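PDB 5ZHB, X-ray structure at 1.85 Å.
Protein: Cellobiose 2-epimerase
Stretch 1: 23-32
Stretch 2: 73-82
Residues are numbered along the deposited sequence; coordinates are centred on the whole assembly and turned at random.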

# COMPACT_ATOMS: atom_id res chain seq x y z
N LEU A 23 7.09 -0.52 -19.31
CA LEU A 23 7.83 0.60 -18.74
C LEU A 23 9.24 0.18 -18.30
O LEU A 23 9.93 0.94 -17.61
CB LEU A 23 7.04 1.20 -17.57
CG LEU A 23 5.65 1.75 -17.88
CD1 LEU A 23 5.08 2.40 -16.61
CD2 LEU A 23 5.62 2.75 -19.07
N LYS A 24 9.63 -1.08 -18.57
CA LYS A 24 10.94 -1.57 -18.17
C LYS A 24 12.01 -0.71 -18.84
O LYS A 24 11.94 -0.48 -20.05
CB LYS A 24 11.11 -3.05 -18.53
CG LYS A 24 12.34 -3.72 -17.99
CD LYS A 24 12.22 -5.23 -17.98
CE LYS A 24 13.50 -5.93 -17.70
NZ LYS A 24 14.41 -5.85 -18.85
N ASP A 25 12.94 -0.19 -18.03
CA ASP A 25 13.96 0.74 -18.46
C ASP A 25 15.29 -0.01 -18.43
O ASP A 25 15.93 -0.10 -17.37
CB ASP A 25 13.97 1.99 -17.60
CG ASP A 25 15.00 3.04 -18.04
OD1 ASP A 25 15.81 2.71 -18.95
OD2 ASP A 25 14.94 4.17 -17.53
N ASP A 26 15.67 -0.56 -19.59
CA ASP A 26 16.85 -1.40 -19.71
C ASP A 26 18.12 -0.57 -19.64
O ASP A 26 19.09 -0.98 -19.01
CB ASP A 26 16.81 -2.27 -20.96
CG ASP A 26 15.67 -3.28 -20.97
OD1 ASP A 26 15.58 -4.05 -19.99
OD2 ASP A 26 14.87 -3.24 -21.92
N GLU A 27 18.11 0.61 -20.24
CA GLU A 27 19.30 1.44 -20.31
C GLU A 27 19.63 1.99 -18.92
O GLU A 27 20.77 1.90 -18.48
CB GLU A 27 19.10 2.58 -21.31
CG GLU A 27 20.40 3.24 -21.76
CD GLU A 27 20.22 4.61 -22.40
OE1 GLU A 27 19.28 4.81 -23.20
OE2 GLU A 27 21.04 5.50 -22.10
N ASN A 28 18.63 2.53 -18.20
CA ASN A 28 18.92 3.31 -17.00
C ASN A 28 18.49 2.57 -15.74
O ASN A 28 18.88 2.98 -14.65
CB ASN A 28 18.36 4.72 -17.13
CG ASN A 28 19.06 5.52 -18.21
OD1 ASN A 28 18.42 6.25 -18.97
ND2 ASN A 28 20.38 5.44 -18.24
N GLY A 29 17.75 1.45 -15.86
CA GLY A 29 17.39 0.64 -14.69
C GLY A 29 15.97 0.96 -14.22
O GLY A 29 15.44 2.02 -14.51
N GLY A 30 15.35 0.00 -13.53
CA GLY A 30 13.98 0.15 -13.03
C GLY A 30 12.97 0.38 -14.14
O GLY A 30 13.08 -0.18 -15.23
N TYR A 31 11.98 1.25 -13.84
CA TYR A 31 10.85 1.54 -14.68
C TYR A 31 10.73 3.04 -14.88
O TYR A 31 11.01 3.82 -13.95
CB TYR A 31 9.59 0.92 -14.04
CG TYR A 31 9.69 -0.59 -14.01
CD1 TYR A 31 10.47 -1.22 -13.06
CD2 TYR A 31 9.04 -1.36 -14.96
CE1 TYR A 31 10.62 -2.59 -13.06
CE2 TYR A 31 9.18 -2.73 -14.98
CZ TYR A 31 9.99 -3.35 -14.03
OH TYR A 31 10.12 -4.71 -14.01
N TYR A 32 10.33 3.45 -16.09
CA TYR A 32 10.15 4.86 -16.42
C TYR A 32 9.22 5.50 -15.39
O TYR A 32 8.23 4.89 -14.97
CB TYR A 32 9.61 5.07 -17.83
CG TYR A 32 10.43 4.44 -18.95
CD1 TYR A 32 11.79 4.69 -19.08
CD2 TYR A 32 9.84 3.57 -19.87
CE1 TYR A 32 12.53 4.14 -20.11
CE2 TYR A 32 10.58 2.98 -20.89
CZ TYR A 32 11.93 3.28 -21.01
OH TYR A 32 12.68 2.73 -22.00
N GLN A 73 11.52 -12.20 -14.00
CA GLN A 73 12.48 -11.36 -14.71
C GLN A 73 12.19 -9.88 -14.42
O GLN A 73 13.10 -9.09 -14.26
CB GLN A 73 12.48 -11.67 -16.20
CG GLN A 73 13.08 -13.03 -16.54
CD GLN A 73 13.05 -13.38 -18.02
OE1 GLN A 73 13.23 -14.54 -18.40
NE2 GLN A 73 12.81 -12.38 -18.85
N GLN A 74 10.91 -9.50 -14.37
CA GLN A 74 10.56 -8.13 -14.01
C GLN A 74 10.99 -7.85 -12.57
O GLN A 74 11.57 -6.81 -12.28
CB GLN A 74 9.07 -7.90 -14.22
CG GLN A 74 8.61 -8.12 -15.66
CD GLN A 74 9.26 -7.14 -16.60
OE1 GLN A 74 9.32 -5.93 -16.32
NE2 GLN A 74 9.79 -7.65 -17.70
N ALA A 75 10.69 -8.79 -11.66
CA ALA A 75 11.06 -8.65 -10.26
C ALA A 75 12.57 -8.45 -10.09
O ALA A 75 13.01 -7.60 -9.32
CB ALA A 75 10.59 -9.81 -9.44
N ASN A 76 13.36 -9.28 -10.78
CA ASN A 76 14.81 -9.12 -10.73
C ASN A 76 15.25 -7.72 -11.14
O ASN A 76 16.14 -7.16 -10.50
CB ASN A 76 15.54 -10.10 -11.65
CG ASN A 76 15.29 -11.52 -11.23
OD1 ASN A 76 15.14 -11.82 -10.03
ND2 ASN A 76 15.20 -12.40 -12.21
N HIS A 77 14.68 -7.19 -12.23
CA HIS A 77 15.03 -5.87 -12.73
C HIS A 77 14.73 -4.79 -11.68
O HIS A 77 15.48 -3.82 -11.49
CB HIS A 77 14.27 -5.62 -14.03
CG HIS A 77 14.65 -4.38 -14.72
ND1 HIS A 77 15.84 -4.29 -15.40
CD2 HIS A 77 14.06 -3.17 -14.83
CE1 HIS A 77 15.95 -3.08 -15.93
NE2 HIS A 77 14.89 -2.37 -15.58
N ALA A 78 13.61 -4.96 -10.98
CA ALA A 78 13.22 -4.03 -9.93
C ALA A 78 14.17 -4.12 -8.74
O ALA A 78 14.58 -3.10 -8.18
CB ALA A 78 11.78 -4.26 -9.54
N TYR A 79 14.56 -5.35 -8.37
CA TYR A 79 15.45 -5.59 -7.25
C TYR A 79 16.81 -4.90 -7.46
O TYR A 79 17.32 -4.22 -6.54
CB TYR A 79 15.60 -7.10 -7.04
CG TYR A 79 16.61 -7.40 -5.95
CD1 TYR A 79 16.25 -7.31 -4.62
CD2 TYR A 79 17.91 -7.78 -6.27
CE1 TYR A 79 17.16 -7.58 -3.61
CE2 TYR A 79 18.83 -8.03 -5.26
CZ TYR A 79 18.45 -7.94 -3.94
OH TYR A 79 19.30 -8.24 -2.92
N ARG A 80 17.37 -5.07 -8.66
CA ARG A 80 18.61 -4.43 -9.06
C ARG A 80 18.56 -2.91 -8.90
O ARG A 80 19.43 -2.33 -8.29
CB ARG A 80 18.98 -4.75 -10.52
CG ARG A 80 19.40 -6.20 -10.70
CD ARG A 80 20.01 -6.41 -12.08
NE ARG A 80 19.06 -6.50 -13.20
CZ ARG A 80 18.36 -7.58 -13.57
NH1 ARG A 80 18.56 -8.76 -12.99
NH2 ARG A 80 17.47 -7.47 -14.54
N PHE A 81 17.53 -2.27 -9.43
CA PHE A 81 17.44 -0.83 -9.32
C PHE A 81 17.29 -0.38 -7.87
O PHE A 81 17.82 0.67 -7.48
CB PHE A 81 16.24 -0.32 -10.13
CG PHE A 81 16.32 1.18 -10.31
CD1 PHE A 81 17.31 1.74 -11.11
CD2 PHE A 81 15.40 2.06 -9.71
CE1 PHE A 81 17.35 3.11 -11.33
CE2 PHE A 81 15.49 3.42 -9.88
CZ PHE A 81 16.45 3.95 -10.71
N LEU A 82 16.48 -1.12 -7.11
CA LEU A 82 16.25 -0.81 -5.70
C LEU A 82 17.57 -0.86 -4.94
O LEU A 82 17.86 0.07 -4.20
CB LEU A 82 15.20 -1.72 -5.06
CG LEU A 82 14.88 -1.44 -3.59
CD1 LEU A 82 14.10 -0.12 -3.48
CD2 LEU A 82 14.12 -2.59 -2.94
O HOH W 1 17.23 -2.35 -12.77

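What anchors the helix to the loop? His77 does, burying more surface than any other residue here. Its CA-to-CB bond points toward the loop, and with chi1 in t the ring's NE2 reaches two carbonyls: His77 NE2 lies 2.9 Å from Gly30 O and 3.1 Å from Asp25 O. Both hydrogen bonds are weak, because one N-H is shared between two acceptors and aims squarely at neither. The same carbonyls hold the loop's own fold, Asp25 N donating to Gly30 O and Gly29 N to Asp25 O, so the imidazole edge meets a turn already tied together.

What covers the histidine ring? Lys24 lays its aliphatic chain over one face, with Lys24 CE 3.8 Å from the centroid of the His77 ring in a CH-pi contact. Its ammonium group is held by a salt bridge, Lys24 NZ to Asp26 OD1, at a very short 2.4 Å. Tyr31 packs against His77 differently: the imidazole edge is directed toward the tyrosine face in an offset arrangement, the planes at 84°.

How does Tyr31 contribute beyond that? Its CA-to-CB bond points sideways, yet the ring's far end comes close to the helix. There Tyr31 OH lies 2.7 Å from Gln74 OE1 and 3.1 Å from Gln74 O, two acceptors for a single proton. The ring carbon Tyr31 CE1 also packs 4.1 Å from Ala78 CB, an apolar contact.

Why are there two glycines beside Phe81? The Phe81 side chain presses on bare backbone: Gly29 O lies over one face of the ring, and Gly30 N is 3.5 Å from Phe81 CB. An ideal CB on Gly29 would come within 2.8 Å of Phe81 CD1, and one on Gly30 within 2.9 Å of Phe81 CD2. Both also have positive phi. A water completes the junction, accepting from Gly30 N and donating to His77 O.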